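Local coordinates for protein WYL1 (Ruminococcus sp., PDB 6OAW) that probably modulates the RNA-targeting activity of a Type VI-D CRISPR-Cas system as an accessory protein that contains a WYL domain, at residues I98-S101 with S106-I109. Numbering follows the deposited sequence.
Sequences IDDS and SKEI
Lys107, in the first turns of helix 104-122, reaches back to the loop that leads into the helix, meeting Asp100 through a salt bridge and a hydrogen bond from the ammonium to the backbone carbonyl of Asp100. It is a local contact between a helix and the loop that precedes it, and its centre lies about 32 Å from the centre of the chain. With CG anti to the carbonyl carbon (chi1 -70°) and the chain extended beyond it, the ammonium is carried past Ile98 to the loop. There NZ donates to Asp100 O at 3.0 Å, from above the carbonyl plane, with a C=O...N angle of 119°. The same nitrogen lies 3.5 Å from Asp100 OD1, a rather long salt bridge; one residue thus presents both its carbonyl and its carboxylate to one ammonium. Just behind the charge, CE of Lys107 rests 3.5 Å from Asp99 O, while nearer the helix CG of Lys107 lies 4.3 Å from CG2 of the buried Ile98, whose side chain also packs on Ile110 and Leu114 of the helix. The loop has its own brace: Asp99 OD1 accepts from Ser101 N at 2.9 Å, an Asx turn, and from Ser101 OG at 2.6 Å, both from one face of the carboxylate. Replacing Lys107 with a methionine would probably leave the Asp100 carbonyl and carboxylate without their shared cationic partner and the loop less firmly tied to the helix. Of the two exposed aspartates, the ammonium probably offsets the charge of Asp100 alone, and modestly at that length.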
loop_
_atom_site.group_PDB
_atom_site.type_symbol
_atom_site.label_atom_id
_atom_site.label_comp_id
_atom_site.label_asym_id
_atom_site.label_seq_id
_atom_site.Cartn_x
_atom_site.Cartn_y
_atom_site.Cartn_z
ATOM N N ILE B 98 -10.746 19.835 13.876
ATOM C CA ILE B 98 -11.842 19.663 14.870
ATOM C C ILE B 98 -13.036 20.557 14.474
ATOM O O ILE B 98 -12.860 21.755 14.224
ATOM C CB ILE B 98 -11.336 19.951 16.283
ATOM C CG1 ILE B 98 -10.239 18.964 16.683
ATOM C CG2 ILE B 98 -12.507 19.963 17.281
ATOM C CD1 ILE B 98 -9.541 19.345 17.987
ATOM N N ASP B 99 -14.220 19.973 14.412
ATOM C CA ASP B 99 -15.493 20.677 14.105
ATOM C C ASP B 99 -15.483 22.090 14.723
ATOM O O ASP B 99 -15.562 22.268 15.968
ATOM C CB ASP B 99 -16.648 19.783 14.551
ATOM C CG ASP B 99 -18.011 20.425 14.434
ATOM O OD1 ASP B 99 -18.068 21.520 13.829
ATOM O OD2 ASP B 99 -18.977 19.857 15.027
ATOM N N ASP B 100 -15.424 23.076 13.849
ATOM C CA ASP B 100 -15.377 24.522 14.166
ATOM C C ASP B 100 -16.638 24.955 14.935
ATOM O O ASP B 100 -16.540 25.953 15.668
ATOM C CB ASP B 100 -15.214 25.283 12.851
ATOM C CG ASP B 100 -14.968 26.758 12.994
ATOM O OD1 ASP B 100 -14.528 27.196 14.082
ATOM O OD2 ASP B 100 -15.229 27.449 11.992
ATOM N N SER B 101 -17.771 24.265 14.766
ATOM C CA SER B 101 -19.080 24.668 15.347
ATOM C C SER B 101 -19.165 24.346 16.854
ATOM O O SER B 101 -20.119 24.804 17.479
ATOM C CB SER B 101 -20.216 24.035 14.586
ATOM O OG SER B 101 -20.250 22.625 14.780
ATOM N N SER B 106 -15.734 22.053 24.721
ATOM C CA SER B 106 -15.789 20.791 23.934
ATOM C C SER B 106 -14.506 20.643 23.134
ATOM O O SER B 106 -13.938 19.560 23.160
ATOM C CB SER B 106 -17.006 20.710 23.056
ATOM O OG SER B 106 -18.151 20.632 23.880
ATOM N N LYS B 107 -14.072 21.691 22.446
ATOM C CA LYS B 107 -12.823 21.642 21.633
ATOM C C LYS B 107 -11.623 21.309 22.535
ATOM O O LYS B 107 -10.829 20.483 22.129
ATOM C CB LYS B 107 -12.570 22.965 20.911
ATOM C CG LYS B 107 -13.535 23.259 19.787
ATOM C CD LYS B 107 -13.215 24.543 19.042
ATOM C CE LYS B 107 -14.204 24.805 17.913
ATOM N NZ LYS B 107 -14.186 26.218 17.466
ATOM N N GLU B 108 -11.508 21.925 23.714
ATOM C CA GLU B 108 -10.373 21.656 24.646
ATOM C C GLU B 108 -10.391 20.164 25.035
ATOM O O GLU B 108 -9.315 19.510 25.031
ATOM C CB GLU B 108 -10.386 22.626 25.837
ATOM C CG GLU B 108 -10.003 24.065 25.442
ATOM C CD GLU B 108 -8.638 24.165 24.755
ATOM O OE1 GLU B 108 -7.678 23.544 25.266
ATOM O OE2 GLU B 108 -8.546 24.774 23.662
ATOM N N ILE B 109 -11.570 19.601 25.286
ATOM C CA ILE B 109 -11.672 18.156 25.622
ATOM C C ILE B 109 -11.258 17.309 24.411
ATOM O O ILE B 109 -10.547 16.306 24.603
ATOM C CB ILE B 109 -13.065 17.836 26.170
ATOM C CG1 ILE B 109 -13.215 18.462 27.566
ATOM C CG2 ILE B 109 -13.304 16.335 26.187
ATOM C CD1 ILE B 109 -14.633 18.653 27.993
#